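Local structure of mandelate racemase/muconate lactonizing enzyme family protein (Roseovarius nubinhibens ISM, 3U4F) at residues A297-L311 against L321-S335. The protein binds magnesium in the active site of an enolase-superfamily TIM barrel and probably acts as a hydro-lyase. Sequence-based numbering, arbitrary orientation.
Sequences AEAAALPVTPHCANL and LLRAIPNAGKYLEFS. With GAI (guanidine), chain F.
Glu-333 reaches across to the 297-311 segment, where Cys-308 N donates to its OE1 at 3.1 Å from above the carboxylate plane. With CG anti to the backbone N (chi1 -176°) and the chain extended, the carboxylate runs alongside the His-307 ring, their planes 75° apart; OE2 accepts from guanidine N1 (2.7 Å) and is also hydrogen-bonded to Ser-139 OG. Two waters join the backbones here, one linking Pro-306 O and Tyr-331 O to Glu-333 N, the other Cys-308 O to Ser-335 N. In the enolase-superfamily TIM barrel, residues 303-307 run between strands 276-277 and 332-335, placing His-307 beside Glu-257 of the magnesium site; Asp-280 holds His-307 ND1. A glutamine in place of Glu-333 would probably weaken the grip on guanidine by removing the negative charge facing it. Packing is tight around Val-304, whose CB meets Ile-325 CD1 at 3.6 Å; its N donates to Asn-327 O and its O accepts from Gly-329 N, a single beta bridge to Ala-328. Toward solvent the contact loosens: Asn-327 ND2 donates to Leu-302 O (3.0 Å) and to Ala-294 O, while a water donates both to Asn-327 OD1 and to OE1 of exposed Glu-298, beside Pro-326 CG.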
# COMPACT_ATOMS: atom_id res chain seq x y z
N ALA A 297 19.80 -8.75 -2.72
CA ALA A 297 20.28 -9.61 -1.63
C ALA A 297 21.60 -10.32 -1.99
O ALA A 297 22.53 -10.41 -1.16
CB ALA A 297 19.20 -10.65 -1.24
N GLU A 298 21.69 -10.79 -3.23
CA GLU A 298 22.88 -11.49 -3.71
C GLU A 298 24.14 -10.58 -3.62
O GLU A 298 25.21 -11.02 -3.19
CB GLU A 298 22.65 -11.95 -5.15
CG GLU A 298 23.83 -12.72 -5.77
CD GLU A 298 23.61 -13.01 -7.25
OE1 GLU A 298 22.48 -12.79 -7.79
OE2 GLU A 298 24.57 -13.47 -7.88
N ALA A 299 23.98 -9.33 -4.04
CA ALA A 299 25.05 -8.31 -4.00
C ALA A 299 25.47 -8.00 -2.56
O ALA A 299 26.60 -7.54 -2.31
CB ALA A 299 24.60 -7.03 -4.70
N ALA A 300 24.58 -8.24 -1.62
CA ALA A 300 24.86 -8.03 -0.20
C ALA A 300 25.22 -9.34 0.52
O ALA A 300 25.35 -9.35 1.76
CB ALA A 300 23.63 -7.37 0.49
N ALA A 301 25.35 -10.42 -0.25
CA ALA A 301 25.61 -11.77 0.26
C ALA A 301 24.58 -12.27 1.29
O ALA A 301 24.93 -12.94 2.26
CB ALA A 301 27.07 -11.90 0.80
N LEU A 302 23.30 -11.96 1.04
CA LEU A 302 22.22 -12.43 1.90
C LEU A 302 21.44 -13.50 1.17
O LEU A 302 21.12 -13.33 -0.02
CB LEU A 302 21.25 -11.30 2.20
CG LEU A 302 21.42 -10.32 3.37
CD1 LEU A 302 22.78 -10.32 4.09
CD2 LEU A 302 20.87 -8.91 3.06
N PRO A 303 21.12 -14.59 1.86
CA PRO A 303 20.25 -15.60 1.24
C PRO A 303 18.78 -15.20 1.20
O PRO A 303 18.35 -14.32 1.96
CB PRO A 303 20.41 -16.83 2.13
CG PRO A 303 20.94 -16.33 3.42
CD PRO A 303 21.60 -15.00 3.19
N VAL A 304 18.03 -15.92 0.36
CA VAL A 304 16.62 -15.64 0.09
C VAL A 304 15.80 -16.87 0.45
O VAL A 304 15.97 -17.95 -0.15
CB VAL A 304 16.40 -15.25 -1.37
CG1 VAL A 304 14.89 -15.01 -1.63
CG2 VAL A 304 17.25 -14.02 -1.76
N THR A 305 14.94 -16.73 1.45
CA THR A 305 14.09 -17.83 1.91
C THR A 305 12.66 -17.30 1.89
O THR A 305 12.18 -16.76 2.88
CB THR A 305 14.51 -18.29 3.34
OG1 THR A 305 15.84 -18.81 3.27
CG2 THR A 305 13.62 -19.41 3.84
N PRO A 306 11.97 -17.45 0.75
CA PRO A 306 10.67 -16.75 0.60
C PRO A 306 9.59 -17.24 1.53
O PRO A 306 9.65 -18.35 2.05
CB PRO A 306 10.29 -17.05 -0.87
CG PRO A 306 11.61 -17.22 -1.55
CD PRO A 306 12.39 -18.05 -0.51
N HIS A 307 8.57 -16.40 1.72
CA HIS A 307 7.42 -16.73 2.51
C HIS A 307 6.42 -17.39 1.57
O HIS A 307 6.17 -16.93 0.45
CB HIS A 307 6.83 -15.43 3.07
CG HIS A 307 5.44 -15.55 3.60
ND1 HIS A 307 4.33 -15.27 2.84
CD2 HIS A 307 4.99 -15.87 4.84
CE1 HIS A 307 3.24 -15.41 3.59
NE2 HIS A 307 3.62 -15.78 4.80
N CYS A 308 5.83 -18.46 2.03
CA CYS A 308 4.70 -19.00 1.28
C CYS A 308 3.93 -19.78 2.26
O CYS A 308 4.41 -20.82 2.72
CB CYS A 308 5.12 -19.85 0.04
SG CYS A 308 6.56 -20.84 0.11
N ALA A 309 2.75 -19.27 2.58
CA ALA A 309 2.03 -19.71 3.76
C ALA A 309 0.73 -20.51 3.53
O ALA A 309 -0.06 -20.72 4.45
CB ALA A 309 1.78 -18.53 4.66
N ASN A 310 0.49 -20.92 2.29
CA ASN A 310 -0.55 -21.90 2.05
C ASN A 310 -0.20 -22.67 0.79
O ASN A 310 0.81 -22.35 0.13
CB ASN A 310 -1.91 -21.25 1.90
CG ASN A 310 -1.92 -20.19 0.87
OD1 ASN A 310 -1.72 -20.44 -0.31
ND2 ASN A 310 -2.13 -18.95 1.31
N LEU A 311 -1.02 -23.66 0.49
CA LEU A 311 -0.78 -24.53 -0.66
C LEU A 311 -1.65 -24.18 -1.87
O LEU A 311 -2.07 -25.08 -2.64
CB LEU A 311 -0.92 -26.01 -0.28
CG LEU A 311 0.08 -26.46 0.80
CD1 LEU A 311 -0.16 -27.93 1.29
CD2 LEU A 311 1.53 -26.15 0.36
N LEU A 321 11.42 -20.80 -7.99
CA LEU A 321 12.41 -19.75 -7.69
C LEU A 321 13.66 -20.28 -6.93
O LEU A 321 14.81 -19.93 -7.25
CB LEU A 321 11.74 -18.62 -6.90
CG LEU A 321 12.65 -17.41 -6.66
CD1 LEU A 321 12.43 -16.43 -7.79
CD2 LEU A 321 12.37 -16.74 -5.32
N LEU A 322 13.44 -21.09 -5.91
CA LEU A 322 14.53 -21.69 -5.13
C LEU A 322 15.41 -22.64 -5.95
O LEU A 322 16.58 -22.85 -5.60
CB LEU A 322 13.98 -22.42 -3.90
CG LEU A 322 13.43 -21.55 -2.76
CD1 LEU A 322 12.73 -22.38 -1.66
CD2 LEU A 322 14.56 -20.67 -2.13
N ARG A 323 14.84 -23.21 -7.01
CA ARG A 323 15.64 -24.07 -7.93
C ARG A 323 16.52 -23.24 -8.84
O ARG A 323 17.39 -23.79 -9.53
CB ARG A 323 14.74 -25.02 -8.73
CG ARG A 323 14.12 -26.16 -7.94
CD ARG A 323 15.16 -27.21 -7.38
NE ARG A 323 16.12 -27.63 -8.41
CZ ARG A 323 17.18 -28.40 -8.20
NH1 ARG A 323 17.45 -28.89 -7.00
NH2 ARG A 323 17.99 -28.68 -9.22
N ALA A 324 16.32 -21.92 -8.86
CA ALA A 324 17.03 -21.09 -9.83
C ALA A 324 18.00 -20.10 -9.24
O ALA A 324 19.08 -19.92 -9.79
CB ALA A 324 16.05 -20.37 -10.81
N ILE A 325 17.64 -19.43 -8.14
CA ILE A 325 18.47 -18.28 -7.73
C ILE A 325 19.78 -18.76 -7.09
O ILE A 325 19.79 -19.75 -6.37
CB ILE A 325 17.70 -17.31 -6.81
CG1 ILE A 325 17.18 -18.04 -5.57
CG2 ILE A 325 16.54 -16.66 -7.60
CD1 ILE A 325 16.77 -17.09 -4.44
N PRO A 326 20.88 -18.05 -7.34
CA PRO A 326 22.16 -18.59 -6.84
C PRO A 326 22.28 -18.43 -5.32
O PRO A 326 23.06 -19.15 -4.67
CB PRO A 326 23.21 -17.73 -7.57
CG PRO A 326 22.50 -16.45 -7.93
CD PRO A 326 21.06 -16.87 -8.21
N ASN A 327 21.52 -17.49 -4.75
CA ASN A 327 21.54 -17.26 -3.31
C ASN A 327 20.26 -17.78 -2.61
O ASN A 327 19.77 -17.16 -1.66
CB ASN A 327 21.78 -15.77 -2.99
CG ASN A 327 20.71 -14.84 -3.59
OD1 ASN A 327 20.15 -15.12 -4.64
ND2 ASN A 327 20.43 -13.73 -2.92
N ALA A 328 19.75 -18.92 -3.06
CA ALA A 328 18.63 -19.59 -2.38
C ALA A 328 18.97 -19.87 -0.93
O ALA A 328 20.09 -20.31 -0.63
CB ALA A 328 18.26 -20.89 -3.09
N GLY A 329 18.03 -19.58 -0.02
CA GLY A 329 18.15 -19.99 1.37
C GLY A 329 18.03 -21.49 1.60
O GLY A 329 18.12 -22.30 0.65
N LYS A 330 17.80 -21.89 2.86
CA LYS A 330 18.00 -23.28 3.24
C LYS A 330 16.87 -24.22 2.86
O LYS A 330 17.04 -25.43 2.80
CB LYS A 330 18.25 -23.40 4.75
CG LYS A 330 19.53 -22.71 5.23
CD LYS A 330 19.57 -22.69 6.77
CE LYS A 330 20.92 -22.15 7.29
NZ LYS A 330 20.83 -22.05 8.79
N TYR A 331 15.68 -23.65 2.65
CA TYR A 331 14.47 -24.45 2.60
C TYR A 331 13.24 -23.65 2.17
O TYR A 331 13.20 -22.42 2.27
CB TYR A 331 14.15 -25.20 3.92
CG TYR A 331 14.70 -24.52 5.18
CD1 TYR A 331 15.37 -25.26 6.14
CD2 TYR A 331 14.53 -23.15 5.38
CE1 TYR A 331 15.88 -24.63 7.32
CE2 TYR A 331 15.06 -22.50 6.53
CZ TYR A 331 15.74 -23.26 7.47
OH TYR A 331 16.25 -22.63 8.58
N LEU A 332 12.29 -24.42 1.67
CA LEU A 332 10.95 -24.00 1.28
C LEU A 332 10.03 -23.99 2.49
O LEU A 332 9.90 -25.02 3.15
CB LEU A 332 10.44 -25.05 0.28
CG LEU A 332 8.98 -24.94 -0.15
CD1 LEU A 332 8.86 -23.78 -1.14
CD2 LEU A 332 8.48 -26.25 -0.78
N GLU A 333 9.35 -22.86 2.76
CA GLU A 333 8.27 -22.85 3.73
C GLU A 333 7.10 -23.72 3.26
O GLU A 333 6.55 -23.49 2.19
CB GLU A 333 7.74 -21.44 3.98
CG GLU A 333 6.68 -21.48 5.08
CD GLU A 333 6.27 -20.15 5.60
OE1 GLU A 333 6.55 -19.13 4.94
OE2 GLU A 333 5.67 -20.14 6.70
N PHE A 334 6.73 -24.71 4.06
CA PHE A 334 5.71 -25.66 3.65
C PHE A 334 4.68 -25.75 4.75
O PHE A 334 4.92 -26.36 5.79
CB PHE A 334 6.31 -27.04 3.39
CG PHE A 334 5.33 -27.98 2.70
CD1 PHE A 334 5.22 -28.00 1.31
CD2 PHE A 334 4.50 -28.81 3.46
CE1 PHE A 334 4.30 -28.84 0.68
CE2 PHE A 334 3.55 -29.65 2.84
CZ PHE A 334 3.46 -29.67 1.47
N SER A 335 3.52 -25.14 4.52
CA SER A 335 2.45 -25.17 5.53
C SER A 335 1.95 -26.60 5.79
O SER A 335 1.57 -27.34 4.87
CB SER A 335 1.23 -24.32 5.11
OG SER A 335 0.22 -24.48 6.11
C GAI F . 5.09 -17.03 8.00
N1 GAI F . 4.35 -18.07 7.71
N2 GAI F . 4.62 -15.89 8.63
N3 GAI F . 6.38 -17.00 7.64
O HOH W 1 19.92 -13.55 -7.15
O HOH W 2 17.51 -19.83 5.15
O HOH W 3 10.91 -20.71 1.38
O HOH W 4 3.33 -23.59 2.24